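Local coordinates for sensory box/GGDEF domain protein (Colwellia psychrerythraea, PDB 3LYX) that probably senses a signal through its PAS domain, the part present here, and relays it to a GGDEF domain of the kind that makes cyclic di-GMP, at residues I20-T23 with I29-W32; V99-Y102 with M108-A111. All coordinates share one frame; numbering follows the deposited sequence.

Contact 1. Residues I20-T23 with I29-W32; sequences IVVT and IIDW
Val21 lies alongside the indole of Trp32, the two side chains pointing the same way, with Val21 CG2 3.7 Å from Trp32 CZ3. The other methyl, Val21 CG1, stands anti to the backbone N (chi1 -178°) and is thereby brought to Ile29 CG1 at 4.0 Å. Cutting Val21 back to an alanine is likely to open a gap beside the six-membered ring of Trp32 and to cost Ile29 CG1 its contact with the valine methyl. On the reverse face, Val22 CG1 meets Ile30 CD1 at 3.5 Å, while Val22 CB rests against CB of Asp31. Val22 O is gripped twice, by Ile30 N at 2.7 Å in a nearly straight bond (173° at the hydrogen) and by Asp31 N at 3.3 Å. Val22 N in turn donates to Asp31 O. Farther out, Asp31 OD2 takes a weak bond from the backbone N of Trp32, but the carboxylate's main partner is Arg9 of the second subunit, a salt bridge through OD1. Trp32 NE1 is satisfied by Tyr42 O. With Ile30 and Asp31 both set against Val22, this is a classic beta bulge in the first antiparallel hairpin of the PAS fold.

Contact 2. Residues V99-Y102 with M108-A111; sequences VPIY and MVGA
Ile101 N donates to Gly110 O at 2.9 Å, a nearly straight bond (170° at the hydrogen). One step along, Val109 N returns a bond to Ile101 O at 3.0 Å, and the CA-H of Met108 makes a further CA-H...O contact with the same oxygen. Between these two bonds the side chain of Ile101 folds down on the partner strand. Its CG1 sits between the backbone N and the carbonyl carbon (chi1 58°), which lays it against the backbone of Gly110, 3.3 Å from Gly110 C. From there Ile101 CG1 also touches Val109 CG2 at 3.7 Å, the two side chains crossing at about a right angle. Gly110 suits this place twice over: a beta carbon would press on Ile101 CD1, and at the backbone angles adopted here it would also be jammed against the carbonyl oxygen of Val109.

Beyond the hydrogen-bonded core, Met108 runs out extended through its first two torsions, which carry SD to Pro100 CB at 3.7 Å; the bend at the third turns only the terminal methyl. The Tyr102 ring lies beside the start of the same strand, with CD1 3.5 Å from Met108 N and CE1 4.1 Å from Met108 CB. At the far end Ala111 CA makes a CA-H...O contact with Val99 O at 3.4 Å. The second subunit packs nearby, Tyr15 of that chain on Val99 and Gln8 of that chain on Ile101. Across the two segments, then, hydrogen bonding is confined to the backbone: main-chain amides and carbonyls set the pairing, while the side chains contribute apolar contacts and lie against the partner's main chain, with Ile101 meeting bare peptide where the partner strand has glycine.

In the fold
Following the chain from the N-terminal helix 3-11, contact 1 comes first and closes the short loop between strands 19-24 and 29-32. Three helices then intervene before strand 78-85, and contact 2 closes the later hairpin of strands 91-102 and 108-117. The contacts are in series, neither nested nor crossed, yet the sheet brings them together: strand 19-24 lies next to strand 108-117, uniting the first and last strands of the antiparallel PAS sheet. Thr23 N probably bonds to Ala111 O at this seam, where Val22 also packs on Ile101. Strand 29-32, whose one neighbour in the sheet of this chain is 19-24, forms a border of that sheet, and both contacts touch the second subunit.

Contact 1. Residues I20-T23 with I29-W32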
ATOM      1  N   ILE B  20       4.054   3.688  -4.420  1.00 25.64           N
ATOM      2  CA  ILE B  20       2.946   4.394  -5.047  1.00 26.72           C
ATOM      3  C   ILE B  20       3.479   5.643  -5.747  1.00 26.77           C
ATOM      4  O   ILE B  20       4.231   6.419  -5.156  1.00 26.35           O
ATOM      5  CB  ILE B  20       1.895   4.857  -4.005  1.00 26.19           C
ATOM      6  CG1 ILE B  20       1.399   3.666  -3.172  1.00 29.63           C
ATOM      7  CG2 ILE B  20       0.716   5.524  -4.712  1.00 25.10           C
ATOM      8  CD1 ILE B  20       0.755   2.578  -3.995  1.00 34.14           C
ATOM      9  N   VAL B  21       3.103   5.828  -7.009  1.00 26.74           N
ATOM     10  CA  VAL B  21       3.518   7.009  -7.759  1.00 25.81           C
ATOM     11  C   VAL B  21       2.282   7.565  -8.442  1.00 25.22           C
ATOM     12  O   VAL B  21       1.709   6.927  -9.332  1.00 24.28           O
ATOM     13  CB  VAL B  21       4.576   6.679  -8.835  1.00 25.56           C
ATOM     14  CG1 VAL B  21       5.004   7.954  -9.562  1.00 28.69           C
ATOM     15  CG2 VAL B  21       5.777   6.014  -8.191  1.00 28.61           C
ATOM     16  N   VAL B  22       1.868   8.748  -8.005  1.00 23.94           N
ATOM     17  CA  VAL B  22       0.700   9.413  -8.559  1.00 24.83           C
ATOM     18  C   VAL B  22       1.166  10.490  -9.540  1.00 25.89           C
ATOM     19  O   VAL B  22       2.026  11.298  -9.197  1.00 23.64           O
ATOM     20  CB  VAL B  22      -0.120  10.064  -7.442  1.00 24.60           C
ATOM     21  CG1 VAL B  22      -1.406  10.640  -8.004  1.00 25.32           C
ATOM     22  CG2 VAL B  22      -0.408   9.034  -6.347  1.00 25.87           C
ATOM     23  N   THR B  23       0.599  10.501 -10.748  1.00 24.91           N
ATOM     24  CA  THR B  23       0.981  11.476 -11.776  1.00 26.00           C
ATOM     25  C   THR B  23      -0.192  12.272 -12.329  1.00 27.25           C
ATOM     26  O   THR B  23      -1.354  11.900 -12.137  1.00 26.61           O
ATOM     27  CB  THR B  23       1.651  10.788 -12.989  1.00 25.10           C
ATOM     28  OG1 THR B  23       0.764   9.794 -13.515  1.00 22.92           O
ATOM     29  CG2 THR B  23       2.967  10.136 -12.594  1.00 24.36           C
ATOM     30  N   ILE B  29       5.087  13.633 -11.716  1.00 27.51           N
ATOM     31  CA  ILE B  29       4.796  13.118 -10.382  1.00 28.01           C
ATOM     32  C   ILE B  29       4.177  14.167  -9.474  1.00 28.96           C
ATOM     33  O   ILE B  29       4.710  15.265  -9.318  1.00 26.98           O
ATOM     34  CB  ILE B  29       6.076  12.540  -9.736  1.00 28.25           C
ATOM     35  CG1 ILE B  29       6.657  11.472 -10.671  1.00 30.11           C
ATOM     36  CG2 ILE B  29       5.766  11.961  -8.356  1.00 26.00           C
ATOM     37  CD1 ILE B  29       7.929  10.819 -10.183  1.00 32.26           C
ATOM     38  N   ILE B  30       3.036  13.826  -8.888  1.00 27.60           N
ATOM     39  CA  ILE B  30       2.358  14.743  -7.997  1.00 28.40           C
ATOM     40  C   ILE B  30       2.347  14.226  -6.559  1.00 27.16           C
ATOM     41  O   ILE B  30       2.170  15.001  -5.625  1.00 30.01           O
ATOM     42  CB  ILE B  30       0.923  15.037  -8.489  1.00 29.17           C
ATOM     43  CG1 ILE B  30       0.184  13.728  -8.782  1.00 29.90           C
ATOM     44  CG2 ILE B  30       0.974  15.930  -9.727  1.00 30.22           C
ATOM     45  CD1 ILE B  30      -1.265  13.934  -9.196  1.00 32.56           C
ATOM     46  N   ASP B  31       2.536  12.920  -6.387  1.00 28.84           N
ATOM     47  CA  ASP B  31       2.609  12.315  -5.051  1.00 27.02           C
ATOM     48  C   ASP B  31       3.546  11.114  -5.138  1.00 26.09           C
ATOM     49  O   ASP B  31       3.648  10.456  -6.176  1.00 26.74           O
ATOM     50  CB  ASP B  31       1.230  11.922  -4.505  1.00 28.21           C
ATOM     51  CG  ASP B  31       1.098  12.205  -2.990  1.00 31.79           C
ATOM     52  OD1 ASP B  31      -0.037  12.258  -2.481  1.00 35.71           O
ATOM     53  OD2 ASP B  31       2.129  12.378  -2.306  1.00 33.24           O
ATOM     54  N   TRP B  32       4.236  10.846  -4.036  1.00 24.22           N
ATOM     55  CA  TRP B  32       5.261   9.812  -3.970  1.00 23.87           C
ATOM     56  C   TRP B  32       5.326   9.366  -2.509  1.00 25.37           C
ATOM     57  O   TRP B  32       5.443  10.210  -1.624  1.00 26.32           O
ATOM     58  CB  TRP B  32       6.564  10.501  -4.423  1.00 24.57           C
ATOM     59  CG  TRP B  32       7.846   9.734  -4.438  1.00 21.85           C
ATOM     60  CD1 TRP B  32       8.758   9.640  -3.427  1.00 23.78           C
ATOM     61  CD2 TRP B  32       8.415   9.047  -5.555  1.00 23.06           C
ATOM     62  NE1 TRP B  32       9.864   8.945  -3.847  1.00 25.25           N
ATOM     63  CE2 TRP B  32       9.679   8.567  -5.151  1.00 23.02           C
ATOM     64  CE3 TRP B  32       7.977   8.790  -6.863  1.00 21.25           C
ATOM     65  CZ2 TRP B  32      10.513   7.845  -6.004  1.00 22.73           C
ATOM     66  CZ3 TRP B  32       8.805   8.072  -7.713  1.00 19.95           C
ATOM     67  CH2 TRP B  32      10.061   7.608  -7.280  1.00 25.09           C
TER

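Contact 2. Residues V99-Y102 with M108-A111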
ATOM      1  N   VAL B  99      -3.694   2.848 -13.150  1.00 25.84           N
ATOM      2  CA  VAL B  99      -5.116   3.094 -13.355  1.00 25.36           C
ATOM      3  C   VAL B  99      -5.321   4.601 -13.318  1.00 25.71           C
ATOM      4  O   VAL B  99      -4.552   5.325 -12.686  1.00 22.49           O
ATOM      5  CB  VAL B  99      -6.012   2.407 -12.282  1.00 25.52           C
ATOM      6  CG1 VAL B  99      -5.765   0.902 -12.301  1.00 28.16           C
ATOM      7  CG2 VAL B  99      -5.745   2.980 -10.893  1.00 23.61           C
ATOM      8  N   PRO B 100      -6.359   5.096 -14.002  1.00 25.95           N
ATOM      9  CA  PRO B 100      -6.625   6.533 -14.025  1.00 25.44           C
ATOM     10  C   PRO B 100      -7.214   7.053 -12.725  1.00 26.30           C
ATOM     11  O   PRO B 100      -7.937   6.333 -12.030  1.00 23.02           O
ATOM     12  CB  PRO B 100      -7.593   6.677 -15.193  1.00 25.73           C
ATOM     13  CG  PRO B 100      -8.390   5.428 -15.106  1.00 26.68           C
ATOM     14  CD  PRO B 100      -7.341   4.363 -14.824  1.00 26.21           C
ATOM     15  N   ILE B 101      -6.870   8.289 -12.366  1.00 24.50           N
ATOM     16  CA  ILE B 101      -7.456   8.876 -11.172  1.00 25.57           C
ATOM     17  C   ILE B 101      -8.400   9.929 -11.702  1.00 26.46           C
ATOM     18  O   ILE B 101      -8.198  10.450 -12.797  1.00 27.42           O
ATOM     19  CB  ILE B 101      -6.413   9.512 -10.225  1.00 26.39           C
ATOM     20  CG1 ILE B 101      -5.616  10.589 -10.951  1.00 23.77           C
ATOM     21  CG2 ILE B 101      -5.513   8.417  -9.662  1.00 28.27           C
ATOM     22  CD1 ILE B 101      -4.844  11.483 -10.004  1.00 23.89           C
ATOM     23  N   TYR B 102      -9.437  10.228 -10.935  1.00 28.00           N
ATOM     24  CA  TYR B 102     -10.443  11.190 -11.357  1.00 30.58           C
ATOM     25  C   TYR B 102     -10.640  12.345 -10.391  1.00 31.52           C
ATOM     26  O   TYR B 102     -10.464  12.200  -9.183  1.00 30.88           O
ATOM     27  CB  TYR B 102     -11.771  10.460 -11.554  1.00 31.96           C
ATOM     28  CG  TYR B 102     -11.736   9.493 -12.702  1.00 35.40           C
ATOM     29  CD1 TYR B 102     -12.281   9.834 -13.932  1.00 34.98           C
ATOM     30  CD2 TYR B 102     -11.097   8.254 -12.578  1.00 36.76           C
ATOM     31  CE1 TYR B 102     -12.196   8.972 -15.020  1.00 37.56           C
ATOM     32  CE2 TYR B 102     -11.001   7.383 -13.662  1.00 38.98           C
ATOM     33  CZ  TYR B 102     -11.553   7.751 -14.877  1.00 37.98           C
ATOM     34  OH  TYR B 102     -11.461   6.902 -15.952  1.00 40.69           O
ATOM     35  N   MET B 108     -10.926  12.363 -15.896  1.00 35.12           N
ATOM     36  CA  MET B 108      -9.590  11.888 -15.548  1.00 33.28           C
ATOM     37  C   MET B 108      -8.645  13.074 -15.311  1.00 33.43           C
ATOM     38  O   MET B 108      -8.600  14.002 -16.117  1.00 32.73           O
ATOM     39  CB  MET B 108      -9.066  10.991 -16.679  1.00 33.51           C
ATOM     40  CG  MET B 108      -7.707  10.351 -16.427  1.00 37.25           C
ATOM     41  SD  MET B 108      -7.196   9.237 -17.768  1.00 33.25           S
ATOM     42  CE  MET B 108      -6.202  10.349 -18.728  1.00 39.10           C
ATOM     43  N   VAL B 109      -7.897  13.045 -14.208  1.00 31.19           N
ATOM     44  CA  VAL B 109      -6.951  14.119 -13.893  1.00 29.91           C
ATOM     45  C   VAL B 109      -5.524  13.592 -13.762  1.00 29.98           C
ATOM     46  O   VAL B 109      -4.606  14.319 -13.369  1.00 29.09           O
ATOM     47  CB  VAL B 109      -7.326  14.848 -12.579  1.00 31.69           C
ATOM     48  CG1 VAL B 109      -8.661  15.576 -12.753  1.00 32.05           C
ATOM     49  CG2 VAL B 109      -7.402  13.842 -11.419  1.00 30.76           C
ATOM     50  N   GLY B 110      -5.335  12.325 -14.096  1.00 29.46           N
ATOM     51  CA  GLY B 110      -4.011  11.756 -14.005  1.00 26.71           C
ATOM     52  C   GLY B 110      -4.060  10.261 -13.819  1.00 27.96           C
ATOM     53  O   GLY B 110      -5.030   9.611 -14.211  1.00 28.28           O
ATOM     54  N   ALA B 111      -3.017   9.724 -13.199  1.00 26.22           N
ATOM     55  CA  ALA B 111      -2.927   8.292 -12.978  1.00 26.88           C
ATOM     56  C   ALA B 111      -2.325   7.910 -11.632  1.00 26.27           C
ATOM     57  O   ALA B 111      -1.630   8.702 -10.973  1.00 22.98           O
ATOM     58  CB  ALA B 111      -2.112   7.651 -14.098  1.00 26.83           C
TER